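Long-range contacts in mandelate racemase/muconate lactonizing protein (Alicyclobacillus acidocaldarius LAA1, PDB 3QLD), which belongs to the enolase superfamily, in which an N-terminal capping domain packs against a C-terminal domain of TIM-barrel type: residues Arg27-Gln35 against Trp45-Glu53; Leu239-Arg250 against Ala263-Leu274. All coordinates share one frame; numbering follows the deposited sequence.

Interaction 1. Residues Arg27-Gln35 against Trp45-Glu53; sequences REKQAILVQ and WSECVALAE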
loop_
_atom_site.group_PDB
_atom_site.type_symbol
_atom_site.label_atom_id
_atom_site.label_comp_id
_atom_site.label_asym_id
_atom_site.label_seq_id
_atom_site.Cartn_x
_atom_site.Cartn_y
_atom_site.Cartn_z
ATOM N N ARG A 27 -15.820 4.092 -20.394
ATOM C CA ARG A 27 -16.757 3.275 -21.149
ATOM C C ARG A 27 -16.864 1.851 -20.675
ATOM O O ARG A 27 -17.905 1.250 -20.854
ATOM C CB ARG A 27 -16.284 3.131 -22.623
ATOM C CG ARG A 27 -16.515 4.281 -23.615
ATOM C CD ARG A 27 -17.130 3.730 -24.927
ATOM N NE ARG A 27 -18.607 3.769 -24.855
ATOM C CZ ARG A 27 -19.427 2.783 -24.451
ATOM N NH1 ARG A 27 -18.964 1.590 -24.064
ATOM N NH2 ARG A 27 -20.747 2.993 -24.437
ATOM N N GLU A 28 -15.757 1.284 -20.175
ATOM C CA GLU A 28 -15.645 -0.184 -19.942
ATOM C C GLU A 28 -15.041 -0.488 -18.577
ATOM O O GLU A 28 -14.130 0.230 -18.138
ATOM C CB GLU A 28 -14.837 -0.913 -21.030
ATOM C CG GLU A 28 -15.275 -0.633 -22.502
ATOM C CD GLU A 28 -15.408 -1.884 -23.424
ATOM O OE1 GLU A 28 -16.285 -1.834 -24.307
ATOM O OE2 GLU A 28 -14.662 -2.895 -23.326
ATOM N N LYS A 29 -15.539 -1.553 -17.934
ATOM C CA LYS A 29 -15.035 -2.029 -16.641
ATOM C C LYS A 29 -14.019 -3.135 -16.833
ATOM O O LYS A 29 -14.348 -4.200 -17.381
ATOM C CB LYS A 29 -16.180 -2.550 -15.733
ATOM C CG LYS A 29 -15.747 -3.124 -14.326
ATOM C CD LYS A 29 -15.275 -1.979 -13.390
ATOM C CE LYS A 29 -14.959 -2.447 -11.949
ATOM N NZ LYS A 29 -14.210 -3.736 -11.939
ATOM N N GLN A 30 -12.790 -2.881 -16.408
ATOM C CA GLN A 30 -11.775 -3.920 -16.399
ATOM C C GLN A 30 -11.888 -4.715 -15.117
ATOM O O GLN A 30 -12.129 -4.188 -14.014
ATOM C CB GLN A 30 -10.354 -3.378 -16.506
ATOM C CG GLN A 30 -10.090 -2.585 -17.810
ATOM C CD GLN A 30 -8.620 -2.142 -17.878
ATOM O OE1 GLN A 30 -7.690 -2.953 -17.751
ATOM N NE2 GLN A 30 -8.418 -0.850 -18.033
ATOM N N ALA A 31 -11.722 -6.008 -15.253
ATOM C CA ALA A 31 -11.852 -6.881 -14.115
ATOM C C ALA A 31 -10.917 -8.052 -14.267
ATOM O O ALA A 31 -10.565 -8.402 -15.407
ATOM C CB ALA A 31 -13.344 -7.351 -14.018
ATOM N N ILE A 32 -10.515 -8.692 -13.164
ATOM C CA ILE A 32 -9.694 -9.946 -13.250
ATOM C C ILE A 32 -10.468 -11.059 -12.539
ATOM O O ILE A 32 -10.854 -10.873 -11.323
ATOM C CB ILE A 32 -8.325 -9.795 -12.556
ATOM C CG1 ILE A 32 -7.399 -8.834 -13.326
ATOM C CG2 ILE A 32 -7.581 -11.152 -12.504
ATOM C CD1 ILE A 32 -6.067 -8.563 -12.498
ATOM N N LEU A 33 -10.789 -12.143 -13.253
ATOM C CA LEU A 33 -11.338 -13.336 -12.542
ATOM C C LEU A 33 -10.348 -14.428 -12.339
ATOM O O LEU A 33 -9.520 -14.720 -13.232
ATOM C CB LEU A 33 -12.576 -13.864 -13.271
ATOM C CG LEU A 33 -13.705 -12.857 -13.551
ATOM C CD1 LEU A 33 -14.867 -13.594 -14.293
ATOM C CD2 LEU A 33 -14.239 -12.340 -12.237
ATOM N N VAL A 34 -10.408 -15.050 -11.162
ATOM C CA VAL A 34 -9.533 -16.144 -10.813
ATOM C C VAL A 34 -10.367 -17.407 -10.905
ATOM O O VAL A 34 -11.486 -17.463 -10.372
ATOM C CB VAL A 34 -9.006 -15.976 -9.413
ATOM C CG1 VAL A 34 -8.168 -17.142 -9.007
ATOM C CG2 VAL A 34 -8.138 -14.655 -9.332
ATOM N N GLN A 35 -9.833 -18.377 -11.639
ATOM C CA GLN A 35 -10.523 -19.692 -11.776
ATOM C C GLN A 35 -9.596 -20.771 -11.333
ATOM O O GLN A 35 -8.462 -20.882 -11.845
ATOM C CB GLN A 35 -11.022 -19.886 -13.219
ATOM C CG GLN A 35 -11.442 -21.387 -13.552
ATOM C CD GLN A 35 -11.784 -21.536 -15.046
ATOM O OE1 GLN A 35 -11.210 -20.833 -15.866
ATOM N NE2 GLN A 35 -12.773 -22.435 -15.397
ATOM N N TRP A 45 -14.269 -19.828 -8.445
ATOM C CA TRP A 45 -14.040 -18.500 -9.057
ATOM C C TRP A 45 -14.030 -17.370 -8.027
ATOM O O TRP A 45 -14.683 -17.483 -6.966
ATOM C CB TRP A 45 -15.154 -18.154 -10.056
ATOM C CG TRP A 45 -15.162 -19.088 -11.252
ATOM C CD1 TRP A 45 -15.458 -20.425 -11.250
ATOM C CD2 TRP A 45 -14.858 -18.741 -12.602
ATOM N NE1 TRP A 45 -15.339 -20.935 -12.525
ATOM C CE2 TRP A 45 -14.973 -19.928 -13.378
ATOM C CE3 TRP A 45 -14.466 -17.542 -13.240
ATOM C CZ2 TRP A 45 -14.760 -19.948 -14.765
ATOM C CZ3 TRP A 45 -14.262 -17.565 -14.625
ATOM C CH2 TRP A 45 -14.414 -18.759 -15.374
ATOM N N SER A 46 -13.368 -16.259 -8.368
ATOM C CA SER A 46 -13.437 -15.023 -7.560
ATOM C C SER A 46 -13.070 -13.872 -8.433
ATOM O O SER A 46 -12.616 -14.082 -9.563
ATOM C CB SER A 46 -12.424 -15.057 -6.436
ATOM O OG SER A 46 -11.122 -15.046 -6.980
ATOM N N GLU A 47 -13.253 -12.652 -7.902
ATOM C CA GLU A 47 -12.950 -11.464 -8.714
ATOM C C GLU A 47 -11.941 -10.651 -7.970
ATOM O O GLU A 47 -12.102 -10.434 -6.760
ATOM C CB GLU A 47 -14.185 -10.608 -8.965
ATOM C CG GLU A 47 -13.892 -9.328 -9.725
ATOM C CD GLU A 47 -15.184 -8.616 -10.146
ATOM O OE1 GLU A 47 -16.250 -9.248 -10.104
ATOM O OE2 GLU A 47 -15.165 -7.430 -10.518
ATOM N N CYS A 48 -10.853 -10.262 -8.641
ATOM C CA CYS A 48 -9.953 -9.230 -8.022
ATOM C C CYS A 48 -10.583 -7.828 -8.240
ATOM O O CYS A 48 -10.834 -7.474 -9.383
ATOM C CB CYS A 48 -8.550 -9.371 -8.630
ATOM S SG CYS A 48 -7.436 -8.085 -7.910
ATOM N N VAL A 49 -10.925 -7.091 -7.166
ATOM C CA VAL A 49 -11.706 -5.895 -7.311
ATOM C C VAL A 49 -10.881 -4.638 -7.575
ATOM O O VAL A 49 -11.436 -3.527 -7.585
ATOM C CB VAL A 49 -12.598 -5.596 -6.026
ATOM C CG1 VAL A 49 -13.682 -6.725 -5.825
ATOM C CG2 VAL A 49 -11.779 -5.475 -4.793
ATOM N N ALA A 50 -9.574 -4.796 -7.730
ATOM C CA ALA A 50 -8.728 -3.619 -8.094
ATOM C C ALA A 50 -9.296 -2.854 -9.304
ATOM O O ALA A 50 -9.589 -3.476 -10.368
ATOM C CB ALA A 50 -7.263 -4.056 -8.368
ATOM N N LEU A 51 -9.426 -1.535 -9.220
ATOM C CA LEU A 51 -9.912 -0.721 -10.319
ATOM C C LEU A 51 -8.821 -0.402 -11.377
ATOM O O LEU A 51 -7.624 -0.640 -11.159
ATOM C CB LEU A 51 -10.420 0.609 -9.757
ATOM C CG LEU A 51 -11.452 0.363 -8.660
ATOM C CD1 LEU A 51 -11.881 1.680 -8.075
ATOM C CD2 LEU A 51 -12.650 -0.458 -9.271
ATOM N N ALA A 52 -9.224 0.154 -12.507
ATOM C CA ALA A 52 -8.236 0.343 -13.592
ATOM C C ALA A 52 -7.163 1.369 -13.160
ATOM O O ALA A 52 -5.998 1.232 -13.516
ATOM C CB ALA A 52 -8.928 0.873 -14.870
ATOM N N GLU A 53 -7.552 2.377 -12.413
ATOM C CA GLU A 53 -6.526 3.387 -11.950
ATOM C C GLU A 53 -6.381 3.303 -10.424
ATOM O O GLU A 53 -7.349 3.004 -9.754
ATOM C CB GLU A 53 -6.957 4.817 -12.345
ATOM C CG GLU A 53 -6.962 5.088 -13.857
ATOM C CD GLU A 53 -5.580 4.952 -14.468
ATOM O OE1 GLU A 53 -4.568 5.258 -13.785
ATOM O OE2 GLU A 53 -5.513 4.517 -15.620
#
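Q35 lies alongside the indole of W45, both side chains pointing the same way from paired positions on neighbouring strands. The case for a CH-pi contact is geometric: CB of Q35 is 3.9 Å from the centroid of the six-membered ring of W45 and 6° off the ring normal. CG of Q35 is anti to the backbone N (chi1 166°) and the chain beyond it is extended, which carries the amide along the benzene part of the indole, the two planes 36° apart and NE2 of Q35 3.2 Å from CZ2 of W45. Outside bonds fix the rotation of this amide: OE1 pairs with H9, NE2 with E43, and the same carboxylate oxygen of E43 also receives the indole NE1. L33 meets W45 at its edge instead, with CD1 near the ring plane and 4.0 Å from CZ3. Its other branch, CD2, rests on CB of E47 at 3.7 Å.

Strands 25-38 and 43-48 form an antiparallel beta hairpin in the sheet of the N-terminal capping domain. V34 and S46 are a hydrogen-bonded pair, each backbone N donating to the other's O, and their side chains point to the face opposite L33 and W45. There OG of S46 lies 3.4 Å from CB of V34 while bonding the backbone O of A110, on helix 105-123.

Farther along, K29 and E47 approach from opposite directions. NZ of K29 is 4.1 Å from OE2 of E47, beyond salt-bridge range, and is bonded to O of Q30; OE1 of E47 is held by T302 and G305. On the strand face bearing I32, Q30 brings NE2 to 3.6 Å from CB of A52, and its OE1 bonds R10.

Interaction 2. Residues Leu239-Arg250 against Ala263-Leu274; sequences LRTPVCLDESVR and AARVLNVKPGRL
D246 turns its carboxylate to R273 by setting CG anti to the backbone N (chi1 169°), and R273 answers with a chain extended as far as CD and then bent at chi3 (79°). The two meet beyond the C-terminal ends of parallel strands 243-245 and 266-269, R273 coming from the short, weakly bonded helix 271-274; with helix 252-261 the strands form a beta-alpha-beta unit of the TIM-barrel-type domain. OD1 of D246 lies 2.7 Å from NH1 of R273 in a salt bridge, with Y56 as a further partner of OD1. OD2 takes NZ of K270 on its syn side at 3.1 Å, in a second salt bridge; NZ has a further polar partner in G298. Two carbonyls fix the orientation of the R273 guanidinium: NE and NH2 grip O of V249 side-on, NE at 3.0 Å, while NH1 and NH2 meet O of N268 end-on, NH2 at 2.7 Å. Both acceptors lie near its plane, and the carbonyl carbon of D246 sits over one face. The amide of N268 stacks on the carboxylate of D246, their planes 25° apart, and its ND2 bonds E221.

Between the strands, O of V243 accepts from N of both R265 and V266, and the ladder continues from N of L245 to O of V266 and from N of N268 to O of L245. SG of C244 packs on CG1 of V266 at 3.7 Å; CB of A264 rests on CG of L245 at 3.7 Å. At the far end, R265 reaches back beside P242, where its NH1 bonds O of L239 at 3.1 Å, close to the guanidinium plane.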
loop_
_atom_site.group_PDB
_atom_site.type_symbol
_atom_site.label_atom_id
_atom_site.label_comp_id
_atom_site.label_asym_id
_atom_site.label_seq_id
_atom_site.Cartn_x
_atom_site.Cartn_y
_atom_site.Cartn_z
ATOM N N LEU A 239 -18.890 15.477 16.165
ATOM C CA LEU A 239 -20.076 15.139 15.353
ATOM C C LEU A 239 -20.948 14.111 16.043
ATOM O O LEU A 239 -20.503 13.032 16.527
ATOM C CB LEU A 239 -19.654 14.560 13.965
ATOM C CG LEU A 239 -19.013 15.520 12.957
ATOM C CD1 LEU A 239 -18.618 14.711 11.725
ATOM C CD2 LEU A 239 -19.965 16.634 12.546
ATOM N N ARG A 240 -22.233 14.417 16.093
ATOM C CA ARG A 240 -23.207 13.428 16.560
ATOM C C ARG A 240 -23.452 12.330 15.501
ATOM O O ARG A 240 -23.719 11.148 15.840
ATOM C CB ARG A 240 -24.548 14.087 16.968
ATOM C CG ARG A 240 -24.389 15.248 17.991
ATOM C CD ARG A 240 -23.753 14.808 19.362
ATOM N NE ARG A 240 -22.296 14.619 19.414
ATOM C CZ ARG A 240 -21.380 15.579 19.623
ATOM N NH1 ARG A 240 -21.740 16.859 19.801
ATOM N NH2 ARG A 240 -20.088 15.262 19.628
ATOM N N THR A 241 -23.360 12.721 14.242
ATOM C CA THR A 241 -23.475 11.762 13.097
ATOM C C THR A 241 -22.258 10.812 13.029
ATOM O O THR A 241 -21.108 11.280 13.143
ATOM C CB THR A 241 -23.561 12.563 11.799
ATOM O OG1 THR A 241 -24.604 13.537 11.916
ATOM C CG2 THR A 241 -23.752 11.639 10.448
ATOM N N PRO A 242 -22.474 9.502 12.835
ATOM C CA PRO A 242 -21.349 8.600 12.714
ATOM C C PRO A 242 -20.531 8.938 11.453
ATOM O O PRO A 242 -21.097 9.277 10.390
ATOM C CB PRO A 242 -22.034 7.244 12.493
ATOM C CG PRO A 242 -23.364 7.391 13.187
ATOM C CD PRO A 242 -23.759 8.746 12.739
ATOM N N VAL A 243 -19.198 8.840 11.602
ATOM C CA VAL A 243 -18.332 8.838 10.413
ATOM C C VAL A 243 -18.191 7.400 9.948
ATOM O O VAL A 243 -18.055 6.507 10.754
ATOM C CB VAL A 243 -16.916 9.418 10.757
ATOM C CG1 VAL A 243 -15.950 9.177 9.583
ATOM C CG2 VAL A 243 -17.082 10.898 11.070
ATOM N N CYS A 244 -18.187 7.197 8.621
ATOM C CA CYS A 244 -17.954 5.895 8.006
ATOM C C CYS A 244 -16.623 5.950 7.249
ATOM O O CYS A 244 -16.364 6.928 6.569
ATOM C CB CYS A 244 -19.027 5.644 6.969
ATOM S SG CYS A 244 -18.830 4.036 6.159
ATOM N N LEU A 245 -15.787 4.924 7.413
ATOM C CA LEU A 245 -14.568 4.871 6.634
ATOM C C LEU A 245 -14.679 3.706 5.647
ATOM O O LEU A 245 -15.210 2.634 5.983
ATOM C CB LEU A 245 -13.327 4.699 7.529
ATOM C CG LEU A 245 -13.146 5.847 8.532
ATOM C CD1 LEU A 245 -11.862 5.524 9.396
ATOM C CD2 LEU A 245 -13.010 7.179 7.875
ATOM N N ASP A 246 -14.127 3.926 4.455
ATOM C CA ASP A 246 -14.048 2.880 3.411
ATOM C C ASP A 246 -12.513 2.705 3.231
ATOM O O ASP A 246 -11.942 1.870 3.925
ATOM C CB ASP A 246 -14.828 3.350 2.169
ATOM C CG ASP A 246 -14.623 2.506 0.923
ATOM O OD1 ASP A 246 -13.994 1.460 0.972
ATOM O OD2 ASP A 246 -15.115 2.939 -0.129
ATOM N N GLU A 247 -11.899 3.507 2.380
ATOM C CA GLU A 247 -10.494 3.242 1.928
ATOM C C GLU A 247 -9.471 3.560 3.013
ATOM O O GLU A 247 -8.364 3.000 3.032
ATOM C CB GLU A 247 -10.185 3.873 0.534
ATOM C CG GLU A 247 -10.074 5.382 0.553
ATOM C CD GLU A 247 -11.428 6.065 0.255
ATOM O OE1 GLU A 247 -11.359 7.235 -0.143
ATOM O OE2 GLU A 247 -12.538 5.439 0.383
ATOM N N SER A 248 -9.889 4.370 3.991
ATOM C CA SER A 248 -9.031 4.635 5.154
ATOM C C SER A 248 -8.801 3.465 6.052
ATOM O O SER A 248 -7.986 3.588 6.967
ATOM C CB SER A 248 -9.587 5.790 6.000
ATOM O OG SER A 248 -9.472 7.015 5.314
ATOM N N VAL A 249 -9.582 2.395 5.880
ATOM C CA VAL A 249 -9.413 1.194 6.634
ATOM C C VAL A 249 -9.165 -0.029 5.691
ATOM O O VAL A 249 -10.099 -0.639 5.157
ATOM C CB VAL A 249 -10.619 0.918 7.498
ATOM C CG1 VAL A 249 -10.477 -0.497 8.086
ATOM C CG2 VAL A 249 -10.712 2.021 8.691
ATOM N N ARG A 250 -7.900 -0.396 5.570
ATOM C CA ARG A 250 -7.463 -1.452 4.642
ATOM C C ARG A 250 -7.116 -2.756 5.334
ATOM O O ARG A 250 -6.749 -3.707 4.653
ATOM C CB ARG A 250 -6.177 -1.026 3.889
ATOM C CG ARG A 250 -6.076 0.391 3.370
ATOM C CD ARG A 250 -6.832 0.530 2.036
ATOM N NE ARG A 250 -6.460 1.630 1.105
ATOM C CZ ARG A 250 -5.963 2.861 1.370
ATOM N NH1 ARG A 250 -5.675 3.285 2.611
ATOM N NH2 ARG A 250 -5.753 3.705 0.340
ATOM N N ALA A 263 -12.226 7.373 15.854
ATOM C CA ALA A 263 -12.124 8.172 14.636
ATOM C C ALA A 263 -13.329 7.929 13.727
ATOM O O ALA A 263 -13.552 8.692 12.741
ATOM C CB ALA A 263 -10.869 7.818 13.858
ATOM N N ALA A 264 -14.022 6.803 13.965
ATOM C CA ALA A 264 -15.235 6.515 13.173
ATOM C C ALA A 264 -16.122 5.522 13.898
ATOM O O ALA A 264 -15.676 4.778 14.798
ATOM C CB ALA A 264 -14.906 5.985 11.746
ATOM N N ARG A 265 -17.355 5.460 13.436
ATOM C CA ARG A 265 -18.335 4.574 14.063
ATOM C C ARG A 265 -18.985 3.571 13.111
ATOM O O ARG A 265 -19.747 2.724 13.583
ATOM C CB ARG A 265 -19.423 5.385 14.826
ATOM C CG ARG A 265 -18.837 6.192 15.940
ATOM C CD ARG A 265 -19.892 6.620 16.952
ATOM N NE ARG A 265 -20.698 7.771 16.554
ATOM C CZ ARG A 265 -20.372 9.020 16.885
ATOM N NH1 ARG A 265 -21.140 10.048 16.532
ATOM N NH2 ARG A 265 -19.255 9.220 17.583
ATOM N N VAL A 266 -18.736 3.685 11.799
ATOM C CA VAL A 266 -19.297 2.795 10.793
ATOM C C VAL A 266 -18.219 2.363 9.802
ATOM O O VAL A 266 -17.392 3.201 9.426
ATOM C CB VAL A 266 -20.448 3.506 10.034
ATOM C CG1 VAL A 266 -20.979 2.679 8.844
ATOM C CG2 VAL A 266 -21.605 3.752 10.999
ATOM N N LEU A 267 -18.228 1.070 9.436
ATOM C CA LEU A 267 -17.243 0.516 8.491
ATOM C C LEU A 267 -17.949 0.107 7.215
ATOM O O LEU A 267 -18.941 -0.657 7.277
ATOM C CB LEU A 267 -16.497 -0.668 9.142
ATOM C CG LEU A 267 -15.445 -1.403 8.264
ATOM C CD1 LEU A 267 -14.262 -0.452 7.957
ATOM C CD2 LEU A 267 -14.932 -2.646 9.004
ATOM N N ASN A 268 -17.458 0.643 6.091
ATOM C CA ASN A 268 -17.760 0.122 4.738
ATOM C C ASN A 268 -16.854 -1.068 4.501
ATOM O O ASN A 268 -15.618 -0.932 4.397
ATOM C CB ASN A 268 -17.621 1.223 3.677
ATOM C CG ASN A 268 -17.884 0.750 2.255
ATOM O OD1 ASN A 268 -17.815 -0.443 1.973
ATOM N ND2 ASN A 268 -18.124 1.679 1.366
ATOM N N VAL A 269 -17.473 -2.246 4.498
ATOM C CA VAL A 269 -16.734 -3.507 4.312
ATOM C C VAL A 269 -16.698 -3.871 2.829
ATOM O O VAL A 269 -17.744 -3.912 2.181
ATOM C CB VAL A 269 -17.408 -4.655 5.069
ATOM C CG1 VAL A 269 -16.801 -6.079 4.648
ATOM C CG2 VAL A 269 -17.228 -4.407 6.599
ATOM N N LYS A 270 -15.495 -4.129 2.269
ATOM C CA LYS A 270 -15.452 -4.741 0.925
ATOM C C LYS A 270 -14.422 -5.857 1.111
ATOM O O LYS A 270 -13.287 -5.589 1.444
ATOM C CB LYS A 270 -15.039 -3.744 -0.148
ATOM C CG LYS A 270 -15.946 -2.532 -0.266
ATOM C CD LYS A 270 -15.537 -1.556 -1.373
ATOM C CE LYS A 270 -16.359 -0.268 -1.218
ATOM N NZ LYS A 270 -16.015 0.802 -2.177
ATOM N N PRO A 271 -14.873 -7.114 1.072
ATOM C CA PRO A 271 -14.018 -8.249 1.401
ATOM C C PRO A 271 -12.719 -8.215 0.613
ATOM O O PRO A 271 -11.676 -8.541 1.145
ATOM C CB PRO A 271 -14.920 -9.477 1.064
ATOM C CG PRO A 271 -16.318 -8.907 1.248
ATOM C CD PRO A 271 -16.278 -7.501 0.798
ATOM N N GLY A 272 -12.772 -7.790 -0.647
ATOM C CA GLY A 272 -11.545 -7.751 -1.462
ATOM C C GLY A 272 -10.566 -6.715 -0.917
ATOM O O GLY A 272 -9.379 -6.969 -0.796
ATOM N N ARG A 273 -11.070 -5.556 -0.516
ATOM C CA ARG A 273 -10.171 -4.467 -0.029
ATOM C C ARG A 273 -9.503 -4.968 1.268
ATOM O O ARG A 273 -8.365 -4.647 1.582
ATOM C CB ARG A 273 -11.039 -3.203 0.241
ATOM C CG ARG A 273 -10.239 -1.900 0.564
ATOM C CD ARG A 273 -11.167 -0.666 1.053
ATOM N NE ARG A 273 -11.536 -0.822 2.480
ATOM C CZ ARG A 273 -12.776 -1.005 2.941
ATOM N NH1 ARG A 273 -13.816 -1.010 2.115
ATOM N NH2 ARG A 273 -12.971 -1.156 4.264
ATOM N N LEU A 274 -10.225 -5.774 2.042
ATOM C CA LEU A 274 -9.707 -6.222 3.354
ATOM C C LEU A 274 -8.780 -7.410 3.305
ATOM O O LEU A 274 -8.093 -7.698 4.271
ATOM C CB LEU A 274 -10.873 -6.430 4.353
ATOM C CG LEU A 274 -11.576 -5.144 4.738
ATOM C CD1 LEU A 274 -12.887 -5.515 5.467
ATOM C CD2 LEU A 274 -10.600 -4.379 5.668
HETATM O O HOH W 1 -19.310 12.305 18.928
#

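Overall arrangement
Along the chain, interaction 1 closes before interaction 2 opens. The first is a hairpin in the antiparallel sheet of the capping domain; the second joins adjacent parallel strands of the barrel sheet, flanked there by strands 220-221 and 293-296. Their centres lie about 22 Å apart, on opposite sides of the chain's centre, yet the segments meet where CG2 of V49 packs 4.0 Å from CA of G272. The outside bonds of E47 and D246 likewise tie the two domains together, each running from one domain to the other. Interaction 1 also reaches the second subunit, E53 pairing with R75 of that chain, and S248 of interaction 2 packs on its R253, so both domains border the dimer partner.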